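Local coordinates for amino Transferase (PDB 3ELE), which probably catalyses pyridoxal-5'-phosphate-dependent transfer of amino groups between amino acids and keto acids, as a class I and II aminotransferase, at residues Glu80-Ile85 and Asn98-Tyr103; Phe337-Glu342 and Pro368-Ile373. All blocks are in the same frame, centred on the assembly; numbering follows the deposited sequence.

Interaction 1. Residues Glu80-Ile85 and Asn98-Tyr103; sequences ETRAAI and NADNLY
R82 reaches across to A99, D100 and L102 by a chain that starts with CG anti to its own carbonyl carbon, runs on extended to CD, and then bends at chi3 (-70°), which swings NE off that line. D100 has CG anti to its carbonyl carbon, and although its CB points away from the helix, the carboxylate comes back to meet the guanidinium. The two charged groups are nearly coplanar. R82 NH1 lies 3.1 Å from D100 OD1 and bonds to the oxygen's anti lone pair, with an N-H...O angle of 151°; this is the salt bridge of the contact. The same nitrogen also makes a weak hydrogen bond to A99 O, at 3.1 Å, an oxygen that already accepts from the backbone N of L102. Elsewhere on the group, NE is held by G77 O.

The aliphatic part of R82 is packed as well: CG sits 3.7 Å from L102 CB as the two side chains slide past each other in opposite directions. R82 CD comes within 3.2 Å of L102 O, which is itself bonded by Y273 OH. Beside this, A99 CB presses on the helix backbone, 3.6 Å from A83 N, and I85 CG2 meets L102 CD1 at 3.9 Å. An alanine at R82 would probably leave D100 OD1 without its charged mate and open a gap against L102 CB.

The contact fastens helix 79-93 to the 3-10 turn leading into 102-105, an edge strand, within this chain, of the seven-stranded mixed sheet. An exposed carboxylate pairs with a buried arginine whose NE, NH1 and NH2 all have partners, so that its rotation is probably restricted, while the aliphatic contacts of A99, I85 and L102 join helix and strand beside it.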
loop_
_atom_site.group_PDB
_atom_site.type_symbol
_atom_site.label_atom_id
_atom_site.label_comp_id
_atom_site.label_asym_id
_atom_site.label_seq_id
_atom_site.Cartn_x
_atom_site.Cartn_y
_atom_site.Cartn_z
ATOM N N GLU A 80 -9.116 18.181 -2.296
ATOM C CA GLU A 80 -9.970 18.287 -3.492
ATOM C C GLU A 80 -10.587 16.943 -3.894
ATOM O O GLU A 80 -11.737 16.884 -4.356
ATOM C CB GLU A 80 -9.213 18.894 -4.679
ATOM C CG GLU A 80 -8.758 20.351 -4.465
ATOM C CD GLU A 80 -7.388 20.526 -3.767
ATOM O OE1 GLU A 80 -6.679 19.528 -3.416
ATOM O OE2 GLU A 80 -7.022 21.705 -3.583
ATOM N N THR A 81 -9.806 15.875 -3.718
ATOM C CA THR A 81 -10.264 14.517 -3.961
ATOM C C THR A 81 -11.299 14.113 -2.899
ATOM O O THR A 81 -12.393 13.657 -3.241
ATOM C CB THR A 81 -9.087 13.543 -4.036
ATOM O OG1 THR A 81 -8.268 13.936 -5.151
ATOM C CG2 THR A 81 -9.577 12.085 -4.216
ATOM N N ARG A 82 -10.946 14.299 -1.630
ATOM C CA ARG A 82 -11.841 13.993 -0.512
ATOM C C ARG A 82 -13.140 14.823 -0.555
ATOM O O ARG A 82 -14.234 14.265 -0.351
ATOM C CB ARG A 82 -11.107 14.171 0.819
ATOM C CG ARG A 82 -10.047 13.125 1.009
ATOM C CD ARG A 82 -9.322 13.249 2.290
ATOM N NE ARG A 82 -8.446 14.424 2.346
ATOM C CZ ARG A 82 -8.520 15.444 3.214
ATOM N NH1 ARG A 82 -9.429 15.515 4.173
ATOM N NH2 ARG A 82 -7.632 16.427 3.124
ATOM N N ALA A 83 -13.005 16.125 -0.843
ATOM C CA ALA A 83 -14.157 17.050 -1.006
ATOM C C ALA A 83 -15.126 16.587 -2.090
ATOM O O ALA A 83 -16.320 16.543 -1.849
ATOM C CB ALA A 83 -13.681 18.486 -1.299
ATOM N N ALA A 84 -14.591 16.210 -3.255
ATOM C CA ALA A 84 -15.369 15.684 -4.403
ATOM C C ALA A 84 -16.162 14.409 -4.081
ATOM O O ALA A 84 -17.290 14.250 -4.563
ATOM C CB ALA A 84 -14.453 15.421 -5.595
ATOM N N ILE A 85 -15.569 13.515 -3.281
ATOM C CA ILE A 85 -16.246 12.272 -2.830
ATOM C C ILE A 85 -17.312 12.613 -1.778
ATOM O O ILE A 85 -18.420 12.116 -1.878
ATOM C CB ILE A 85 -15.269 11.241 -2.249
ATOM C CG1 ILE A 85 -14.314 10.751 -3.330
ATOM C CG2 ILE A 85 -16.015 10.014 -1.602
ATOM C CD1 ILE A 85 -13.163 9.904 -2.792
ATOM N N ASN A 98 -17.976 15.776 4.927
ATOM C CA ASN A 98 -17.058 16.795 4.408
ATOM C C ASN A 98 -15.758 16.079 4.028
ATOM O O ASN A 98 -15.627 14.882 4.271
ATOM C CB ASN A 98 -16.885 17.960 5.409
ATOM C CG ASN A 98 -16.290 17.534 6.731
ATOM O OD1 ASN A 98 -15.276 16.831 6.787
ATOM N ND2 ASN A 98 -16.895 17.999 7.819
ATOM N N ALA A 99 -14.807 16.804 3.445
ATOM C CA ALA A 99 -13.504 16.228 3.033
ATOM C C ALA A 99 -12.812 15.432 4.169
ATOM O O ALA A 99 -12.270 14.334 3.949
ATOM C CB ALA A 99 -12.573 17.335 2.538
ATOM N N ASP A 100 -12.888 15.960 5.389
ATOM C CA ASP A 100 -12.231 15.343 6.552
ATOM C C ASP A 100 -12.844 14.034 7.074
ATOM O O ASP A 100 -12.321 13.468 8.024
ATOM C CB ASP A 100 -12.088 16.366 7.697
ATOM C CG ASP A 100 -11.183 17.528 7.333
ATOM O OD1 ASP A 100 -10.288 17.363 6.478
ATOM O OD2 ASP A 100 -11.355 18.616 7.915
ATOM N N ASN A 101 -13.959 13.587 6.493
ATOM C CA ASN A 101 -14.537 12.288 6.803
ATOM C C ASN A 101 -13.869 11.178 5.947
ATOM O O ASN A 101 -14.117 10.001 6.203
ATOM C CB ASN A 101 -16.071 12.294 6.565
ATOM C CG ASN A 101 -16.841 13.074 7.621
ATOM O OD1 ASN A 101 -17.471 14.077 7.323
ATOM N ND2 ASN A 101 -16.791 12.614 8.851
ATOM N N LEU A 102 -13.029 11.547 4.963
ATOM C CA LEU A 102 -12.403 10.590 4.026
ATOM C C LEU A 102 -10.915 10.411 4.260
ATOM O O LEU A 102 -10.244 11.349 4.711
ATOM C CB LEU A 102 -12.620 11.033 2.570
ATOM C CG LEU A 102 -13.970 10.808 1.874
ATOM C CD1 LEU A 102 -14.265 9.304 1.819
ATOM C CD2 LEU A 102 -15.108 11.564 2.520
ATOM N N TYR A 103 -10.425 9.196 3.986
ATOM C CA TYR A 103 -8.984 8.874 4.005
ATOM C C TYR A 103 -8.735 8.086 2.724
ATOM O O TYR A 103 -9.280 6.997 2.584
ATOM C CB TYR A 103 -8.616 8.072 5.258
ATOM C CG TYR A 103 -7.149 7.734 5.386
ATOM C CD1 TYR A 103 -6.614 6.630 4.739
ATOM C CD2 TYR A 103 -6.296 8.496 6.162
ATOM C CE1 TYR A 103 -5.273 6.301 4.837
ATOM C CE2 TYR A 103 -4.953 8.180 6.261
ATOM C CZ TYR A 103 -4.445 7.073 5.603
ATOM O OH TYR A 103 -3.111 6.723 5.686
#

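Interaction 2. Residues Phe337-Glu342 and Pro368-Ile373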
loop_
_atom_site.group_PDB
_atom_site.type_symbol
_atom_site.label_atom_id
_atom_site.label_comp_id
_atom_site.label_asym_id
_atom_site.label_seq_id
_atom_site.Cartn_x
_atom_site.Cartn_y
_atom_site.Cartn_z
ATOM N N PHE A 337 -24.241 -17.863 -7.360
ATOM C CA PHE A 337 -24.148 -18.900 -6.331
ATOM C C PHE A 337 -25.149 -19.993 -6.740
ATOM O O PHE A 337 -26.368 -19.756 -6.765
ATOM C CB PHE A 337 -24.443 -18.272 -4.956
ATOM C CG PHE A 337 -23.597 -18.811 -3.847
ATOM C CD1 PHE A 337 -22.215 -18.698 -3.907
ATOM C CD2 PHE A 337 -24.172 -19.377 -2.703
ATOM C CE1 PHE A 337 -21.418 -19.198 -2.894
ATOM C CE2 PHE A 337 -23.377 -19.850 -1.670
ATOM C CZ PHE A 337 -21.999 -19.743 -1.763
ATOM N N VAL A 338 -24.612 -21.169 -7.101
ATOM C CA VAL A 338 -25.390 -22.307 -7.627
ATOM C C VAL A 338 -25.218 -23.509 -6.700
ATOM O O VAL A 338 -24.095 -23.783 -6.220
ATOM C CB VAL A 338 -24.913 -22.656 -9.054
ATOM C CG1 VAL A 338 -25.708 -23.829 -9.680
ATOM C CG2 VAL A 338 -24.998 -21.431 -9.958
ATOM N N LYS A 339 -26.320 -24.206 -6.413
ATOM C CA LYS A 339 -26.247 -25.389 -5.574
ATOM C C LYS A 339 -25.589 -26.551 -6.342
ATOM O O LYS A 339 -25.947 -26.817 -7.494
ATOM C CB LYS A 339 -27.613 -25.824 -4.998
ATOM C CG LYS A 339 -27.329 -26.857 -3.905
ATOM C CD LYS A 339 -28.337 -27.209 -2.884
ATOM C CE LYS A 339 -27.561 -27.919 -1.694
ATOM N NZ LYS A 339 -26.324 -28.776 -2.088
ATOM N N ALA A 340 -24.624 -27.221 -5.700
ATOM C CA ALA A 340 -23.958 -28.396 -6.289
ATOM C C ALA A 340 -24.961 -29.556 -6.419
ATOM O O ALA A 340 -25.939 -29.626 -5.663
ATOM C CB ALA A 340 -22.772 -28.828 -5.440
ATOM N N LEU A 341 -24.720 -30.452 -7.371
ATOM C CA LEU A 341 -25.613 -31.599 -7.606
ATOM C C LEU A 341 -25.447 -32.708 -6.563
ATOM O O LEU A 341 -26.242 -33.639 -6.530
ATOM C CB LEU A 341 -25.478 -32.111 -9.034
ATOM C CG LEU A 341 -25.732 -31.025 -10.096
ATOM C CD1 LEU A 341 -25.617 -31.618 -11.466
ATOM C CD2 LEU A 341 -27.089 -30.341 -9.936
ATOM N N GLU A 342 -24.399 -32.612 -5.742
ATOM C CA GLU A 342 -24.198 -33.473 -4.570
ATOM C C GLU A 342 -23.722 -32.582 -3.426
ATOM O O GLU A 342 -23.303 -31.447 -3.667
ATOM C CB GLU A 342 -23.215 -34.610 -4.864
ATOM C CG GLU A 342 -21.882 -34.184 -5.462
ATOM C CD GLU A 342 -20.902 -35.333 -5.545
ATOM O OE1 GLU A 342 -20.574 -35.896 -4.478
ATOM O OE2 GLU A 342 -20.432 -35.650 -6.658
ATOM N N PRO A 368 -20.404 -25.092 2.187
ATOM C CA PRO A 368 -20.415 -26.409 1.550
ATOM C C PRO A 368 -21.747 -26.694 0.820
ATOM O O PRO A 368 -22.818 -26.217 1.240
ATOM C CB PRO A 368 -20.239 -27.387 2.729
ATOM C CG PRO A 368 -19.728 -26.576 3.866
ATOM C CD PRO A 368 -20.233 -25.195 3.654
ATOM N N GLY A 369 -21.657 -27.473 -0.253
ATOM C CA GLY A 369 -22.806 -27.819 -1.085
ATOM C C GLY A 369 -23.156 -26.847 -2.200
ATOM O O GLY A 369 -24.058 -27.135 -2.980
ATOM N N TRP A 370 -22.447 -25.715 -2.282
ATOM C CA TRP A 370 -22.672 -24.668 -3.290
ATOM C C TRP A 370 -21.391 -24.396 -4.047
ATOM O O TRP A 370 -20.322 -24.880 -3.678
ATOM C CB TRP A 370 -23.135 -23.373 -2.614
ATOM C CG TRP A 370 -24.493 -23.452 -2.016
ATOM C CD1 TRP A 370 -24.832 -24.089 -0.868
ATOM C CD2 TRP A 370 -25.714 -22.897 -2.547
ATOM N NE1 TRP A 370 -26.169 -23.963 -0.638
ATOM C CE2 TRP A 370 -26.741 -23.222 -1.635
ATOM C CE3 TRP A 370 -26.033 -22.134 -3.689
ATOM C CZ2 TRP A 370 -28.090 -22.827 -1.826
ATOM C CZ3 TRP A 370 -27.371 -21.733 -3.891
ATOM C CH2 TRP A 370 -28.384 -22.078 -2.950
ATOM N N VAL A 371 -21.520 -23.673 -5.154
ATOM C CA VAL A 371 -20.375 -23.242 -5.950
ATOM C C VAL A 371 -20.565 -21.800 -6.413
ATOM O O VAL A 371 -21.691 -21.310 -6.482
ATOM C CB VAL A 371 -20.142 -24.135 -7.179
ATOM C CG1 VAL A 371 -19.862 -25.574 -6.752
ATOM C CG2 VAL A 371 -21.334 -24.044 -8.190
ATOM N N ARG A 372 -19.452 -21.142 -6.714
ATOM C CA ARG A 372 -19.439 -19.789 -7.228
ATOM C C ARG A 372 -19.006 -19.849 -8.692
ATOM O O ARG A 372 -17.932 -20.386 -9.012
ATOM C CB ARG A 372 -18.468 -18.902 -6.459
ATOM C CG ARG A 372 -18.555 -17.440 -6.935
ATOM C CD ARG A 372 -17.454 -16.588 -6.408
ATOM N NE ARG A 372 -16.191 -16.804 -7.103
ATOM C CZ ARG A 372 -15.084 -16.072 -6.919
ATOM N NH1 ARG A 372 -15.049 -15.087 -6.049
ATOM N NH2 ARG A 372 -13.988 -16.354 -7.610
ATOM N N ILE A 373 -19.830 -19.253 -9.551
ATOM C CA ILE A 373 -19.593 -19.156 -10.996
ATOM C C ILE A 373 -19.500 -17.645 -11.302
ATOM O O ILE A 373 -20.481 -16.924 -11.181
ATOM C CB ILE A 373 -20.772 -19.804 -11.787
ATOM C CG1 ILE A 373 -21.048 -21.238 -11.306
ATOM C CG2 ILE A 373 -20.504 -19.764 -13.272
ATOM C CD1 ILE A 373 -22.053 -22.045 -12.138
#
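Residues F337-K339 and W370-R372 pair as the two inner strands of the four-stranded antiparallel sheet in the small domain of this fold-type I aminotransferase. V338 and V371 form the hydrogen-bonded pair and exchange two backbone bonds: V338 N to V371 O is 3.0 Å, and V371 N to V338 O is 2.8 Å. F337 with R372 and K339 with W370 are the non-hydrogen-bonded pairs on either side.

Aromatic and CH-pi contacts lie on the face of F337, K339, W370 and R372. The F337 ring and the five-membered ring of W370 are 13° from parallel but offset, with little face shared; F337 CD2 touches W370 CE3 at 3.5 Å. K339 CB stands over the six-membered ring of W370, 4.1 Å from its centroid, a CH-pi contact. F158 meets both aromatic residues, edge-to-face for W370. R372 leads away from the strand pair, its guanidinium bonding S41 O and N183 OD1 of the cofactor pocket.

Apolar contacts lie on the face of V338 and V371, where V338 CB packs on V371 CG2 at 3.9 Å. V338 CG2 meets I373 CD1, and L320 touches both residues.

Beyond these pairs, K339 runs extended from a CG anti to the backbone N until chi4 (-33°) turns NZ to G369 O. That oxygen accepts from K339 NZ at 2.9 Å and, in a further backbone bond, from A340 N at 2.8 Å, the two donors approaching from opposite faces of its carbonyl plane.

Overall arrangement
The two contacts lie on opposite sides of the chain's centre, with centres about 41 Å apart, and share no helix or strand. Interaction 1 is only partly buried and joins a helix to a turn at the margin of the large mixed sheet; its one salt bridge runs between a buried arginine and an exposed aspartate. Interaction 2 is buried and centres on the two inner strands of the smaller antiparallel sheet, where backbone pairing and aromatic and aliphatic packing dominate, and no salt bridge joins its two segments. Their distance from the cofactor differs too: the R372 side chain in 368-373 is about 6 Å from a bound pyridoxal phosphate, whereas that of I85 in 80-85 is about 13 Å away.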